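Local coordinates for AmbC (Sorangium cellulosum, PDB 5O15), which probably dehydrates a polyketide intermediate and then cyclises it to an oxygen heterocycle during ambruticin biosynthesis, at residues P20-A25 with V65-A70; Y34-R39 with A72-L77. All coordinates share one frame; numbering follows the deposited sequence. Where two conformers were deposited one is given.

Contact 1 (P20-A25 with V65-A70); sequences PWLSAA and VELALA
Glu66 OE2, on the face of the helix turned to Trp21 and Leu22, is gripped by two hydrogen bonds, from His19 NE2 just ahead of Pro20 and from Gly208 N, while OE1 accepts one from Leu209 N. Two oxygens with three donors hold this buried carboxylate in place and would probably favour its charged form. The contact itself has no hydrogen bond between 20-25 and 65-70: it is aliphatic and aromatic packing, with the CA atoms of Trp21 and Leu67 8.3 Å apart. Leu67 supplies the shared atom. Its CD2 lies 3.9 Å from Leu22 CD1 and equally near Leu22 CG, so one methyl group fits against the branch point of the other leucine. The same CD2 reaches the rim of the indole near the ring plane, 4.2 Å from Trp21 CE3, and the two side chains cross at about a right angle. Leu22 CD1 also meets Ala70 CB one turn further along the helix, at 4.0 Å, which places Leu22 over the ridge formed by Leu67 and Ala70. Trp21 turns its indole to the helix with CG anti to the carbonyl carbon (chi1 -65°), and His45 and Phe207 meet the ring edge-to-face. Here the segment leading into the first strand closes over the central helix of a hot-dog fold, the first half of the double hot dog of polyketide synthase dehydratase domains.

Contact 2 (Y34-R39 with A72-L77); sequences YVLSGR and ADAVGL
Val75 CG1 sits over one face of the Tyr34 ring in a CH-pi contact, 3.6 Å from the ring centroid and 17° off the ring normal. The methyl carbon is displaced from the centre toward the rim, as its nearest ring atom confirms: Tyr34 CD1 is 3.4 Å from Val75 CG1, a snug approach. Val75 CB follows along the same side of the ring, 3.9 Å from Tyr34 CE1, so the valine covers the ring with its branch point as well as with one methyl group. Tyr34 brings its ring to the helix with CG anti to the carbonyl carbon (chi1 -64°). A looser polar neighbour is the backbone oxygen of Ala74, which approaches the ring obliquely.

The aliphatic part of the contact lies two residues further along the strand, where Leu36 CD2 touches Ala74 CB at 3.9 Å. Tyr34 and Leu36 both direct their CB atoms to the helix, as expected of i and i+2 positions in a strand. This is the layering of a hot-dog fold: the concave side of the antiparallel sheet wraps the long helix, and here strand 34-41, which pairs with strands 24-27 and 96-103, covers its C-terminal end. Arg112 of strand 112-120 packs on both Tyr34 and Val75.

Backbone bonds shape the helix end that carries these side chains. Leu77 N bonds back to Ala72 O at 3.0 Å, and Gly76 N makes a weak bond to Asp73 O at 3.4 Å. With the positive phi of Gly76 (80°), a backbone value that glycine adopts readily, these two bonds make a Schellman motif, which turns the chain away at Gly76, the first residue to leave helical backbone angles.

In the fold
From the N terminus the chain runs through 20-25 into strand 24-27, turns into strand 34-41, and later enters helix 61-75. Contact 1 closes the loop from 20-25 to the middle of that helix, and contact 2 closes the one from 34-39 to its C-terminal end. Their segments alternate along the sequence, so the loops cross, and the contact centres lie only about 6 Å apart. The strands are joined directly: Ser37 meets Ser23 through a probable hydrogen bond, Ser23 N to Ser37 O at 2.8 Å, within a classic beta bulge formed with Ala24. Together they tie the loop ahead of strand 24-27, and strand 34-41 beside it, to successive turns of one helix.

Contact 1 (P20-A25 with V65-A70)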
# COMPACT_ATOMS: atom_id res chain seq x y z
N PRO A 20 -11.40 10.74 -0.03
CA PRO A 20 -11.62 10.98 1.41
C PRO A 20 -10.58 11.85 2.05
O PRO A 20 -10.88 12.44 3.10
CB PRO A 20 -11.57 9.57 2.02
CG PRO A 20 -11.86 8.65 0.92
CD PRO A 20 -11.41 9.30 -0.34
N TRP A 21 -9.37 11.91 1.50
CA TRP A 21 -8.24 12.55 2.14
C TRP A 21 -7.67 13.72 1.36
O TRP A 21 -6.69 14.33 1.81
CB TRP A 21 -7.12 11.52 2.35
CG TRP A 21 -7.44 10.41 3.29
CD1 TRP A 21 -8.41 10.37 4.25
CD2 TRP A 21 -6.75 9.17 3.37
NE1 TRP A 21 -8.36 9.18 4.93
CE2 TRP A 21 -7.33 8.44 4.41
CE3 TRP A 21 -5.68 8.62 2.67
CZ2 TRP A 21 -6.89 7.19 4.76
CZ3 TRP A 21 -5.24 7.38 3.02
CH2 TRP A 21 -5.84 6.68 4.05
N LEU A 22 -8.19 14.01 0.18
CA LEU A 22 -7.72 15.12 -0.63
C LEU A 22 -8.96 15.90 -1.03
O LEU A 22 -9.88 15.33 -1.63
CB LEU A 22 -6.94 14.62 -1.85
CG LEU A 22 -5.60 13.91 -1.55
CD1 LEU A 22 -4.99 13.31 -2.80
CD2 LEU A 22 -4.62 14.80 -0.87
N SER A 23 -8.98 17.18 -0.67
CA SER A 23 -10.14 18.03 -0.86
C SER A 23 -9.91 19.14 -1.87
O SER A 23 -10.87 19.82 -2.25
CB SER A 23 -10.54 18.68 0.47
OG SER A 23 -9.52 19.53 0.94
N ALA A 24 -8.68 19.36 -2.29
CA ALA A 24 -8.39 20.36 -3.30
C ALA A 24 -7.33 19.81 -4.22
O ALA A 24 -6.39 19.12 -3.78
CB ALA A 24 -7.95 21.68 -2.66
N ALA A 25 -7.51 20.07 -5.51
CA ALA A 25 -6.51 19.72 -6.53
C ALA A 25 -6.28 20.93 -7.42
O ALA A 25 -7.10 21.20 -8.29
CB ALA A 25 -7.01 18.52 -7.33
N VAL A 65 0.89 4.90 -1.52
CA VAL A 65 0.58 4.43 -2.86
C VAL A 65 -0.77 4.97 -3.31
O VAL A 65 -0.92 5.45 -4.44
CB VAL A 65 0.67 2.90 -2.93
CG1 VAL A 65 0.26 2.41 -4.28
CG2 VAL A 65 2.08 2.43 -2.58
N GLU A 66 -1.79 4.86 -2.45
CA GLU A 66 -3.11 5.38 -2.76
C GLU A 66 -3.07 6.87 -3.07
O GLU A 66 -3.71 7.33 -4.02
CB GLU A 66 -4.06 5.08 -1.58
CG GLU A 66 -5.36 5.85 -1.58
CD GLU A 66 -6.32 5.52 -2.73
OE1 GLU A 66 -6.00 4.67 -3.59
OE2 GLU A 66 -7.38 6.17 -2.79
N LEU A 67 -2.34 7.65 -2.26
CA LEU A 67 -2.27 9.08 -2.52
C LEU A 67 -1.57 9.36 -3.85
O LEU A 67 -2.00 10.25 -4.59
CB LEU A 67 -1.57 9.78 -1.34
CG LEU A 67 -2.43 9.82 -0.06
CD1 LEU A 67 -1.59 10.18 1.14
CD2 LEU A 67 -3.60 10.77 -0.24
N ALA A 68 -0.53 8.61 -4.17
CA ALA A 68 0.15 8.78 -5.45
C ALA A 68 -0.76 8.39 -6.62
O ALA A 68 -0.75 9.06 -7.65
CB ALA A 68 1.42 7.95 -5.47
N LEU A 69 -1.55 7.32 -6.46
CA LEU A 69 -2.53 6.95 -7.48
C LEU A 69 -3.58 8.03 -7.66
O LEU A 69 -4.05 8.26 -8.78
CB LEU A 69 -3.18 5.60 -7.14
CG LEU A 69 -2.26 4.38 -7.28
CD1 LEU A 69 -2.88 3.20 -6.55
CD2 LEU A 69 -2.03 4.03 -8.72
N ALA A 70 -4.00 8.68 -6.57
CA ALA A 70 -4.96 9.77 -6.69
C ALA A 70 -4.35 10.94 -7.46
O ALA A 70 -5.01 11.57 -8.29
CB ALA A 70 -5.41 10.23 -5.30

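Contact 2 (Y34-R39 with A72-L77)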
# COMPACT_ATOMS: atom_id res chain seq x y z
N TYR A 34 1.08 20.74 -10.05
CA TYR A 34 -0.16 20.61 -9.30
C TYR A 34 0.16 20.52 -7.82
O TYR A 34 1.20 20.01 -7.42
CB TYR A 34 -0.97 19.35 -9.65
CG TYR A 34 -1.47 19.32 -11.07
CD1 TYR A 34 -0.63 19.02 -12.13
CD2 TYR A 34 -2.82 19.47 -11.33
CE1 TYR A 34 -1.12 18.94 -13.43
CE2 TYR A 34 -3.32 19.39 -12.63
CZ TYR A 34 -2.48 19.12 -13.67
OH TYR A 34 -2.98 19.03 -14.95
N VAL A 35 -0.80 20.95 -7.00
CA VAL A 35 -0.73 20.86 -5.54
C VAL A 35 -2.06 20.33 -5.04
O VAL A 35 -3.09 21.01 -5.15
CB VAL A 35 -0.38 22.20 -4.88
CG1 VAL A 35 -0.31 22.04 -3.38
CG2 VAL A 35 0.94 22.71 -5.42
N LEU A 36 -2.05 19.14 -4.47
CA LEU A 36 -3.22 18.51 -3.90
C LEU A 36 -3.13 18.62 -2.39
O LEU A 36 -2.09 18.32 -1.80
CB LEU A 36 -3.33 17.03 -4.29
CG LEU A 36 -3.47 16.76 -5.78
CD1 LEU A 36 -2.16 16.73 -6.50
CD2 LEU A 36 -4.19 15.47 -6.04
N SER A 37 -4.22 19.04 -1.76
CA SER A 37 -4.24 19.25 -0.33
C SER A 37 -5.39 18.48 0.29
O SER A 37 -6.43 18.29 -0.34
CB SER A 37 -4.43 20.74 -0.00
OG SER A 37 -3.38 21.51 -0.54
N GLY A 38 -5.22 18.08 1.54
CA GLY A 38 -6.32 17.46 2.23
C GLY A 38 -6.00 17.23 3.69
O GLY A 38 -5.09 17.83 4.25
N ARG A 39 -6.81 16.37 4.30
CA ARG A 39 -6.75 16.15 5.73
C ARG A 39 -7.07 14.69 6.00
O ARG A 39 -8.00 14.14 5.40
CB ARG A 39 -7.82 16.99 6.44
CG ARG A 39 -7.74 17.00 7.95
CD ARG A 39 -8.55 18.19 8.48
NE ARG A 39 -8.68 18.18 9.93
CZ ARG A 39 -9.59 17.50 10.61
NH1 ARG A 39 -10.47 16.74 9.97
NH2 ARG A 39 -9.63 17.56 11.93
N ALA A 72 -1.96 10.66 -9.73
CA ALA A 72 -1.90 10.26 -11.13
C ALA A 72 -3.23 10.53 -11.81
O ALA A 72 -3.28 11.12 -12.90
CB ALA A 72 -1.50 8.79 -11.21
N ASP A 73 -4.33 10.15 -11.17
CA ASP A 73 -5.64 10.40 -11.77
C ASP A 73 -5.89 11.89 -11.94
O ASP A 73 -6.45 12.33 -12.95
CB ASP A 73 -6.71 9.74 -10.90
CG ASP A 73 -8.10 10.06 -11.35
OD1 ASP A 73 -8.49 9.58 -12.43
OD2 ASP A 73 -8.80 10.80 -10.63
N ALA A 74 -5.48 12.69 -10.96
CA ALA A 74 -5.73 14.12 -11.02
C ALA A 74 -4.97 14.78 -12.16
O ALA A 74 -5.44 15.79 -12.70
CB ALA A 74 -5.35 14.76 -9.69
N VAL A 75 -3.81 14.25 -12.54
CA VAL A 75 -2.96 14.89 -13.55
C VAL A 75 -3.03 14.19 -14.89
O VAL A 75 -2.36 14.61 -15.85
CB VAL A 75 -1.51 15.08 -13.08
CG1 VAL A 75 -1.50 15.74 -11.72
CG2 VAL A 75 -0.73 13.76 -13.06
N GLY A 76 -3.83 13.13 -15.00
CA GLY A 76 -4.02 12.47 -16.27
C GLY A 76 -2.92 11.50 -16.65
O GLY A 76 -2.67 11.33 -17.84
N LEU A 77 -2.25 10.90 -15.66
CA LEU A 77 -1.29 9.86 -15.98
C LEU A 77 -1.77 8.53 -15.41
O LEU A 77 -2.39 8.51 -14.34
CB LEU A 77 0.08 10.19 -15.39
CG LEU A 77 0.82 11.34 -16.07
CD1 LEU A 77 2.09 11.75 -15.30
CD2 LEU A 77 1.15 10.95 -17.51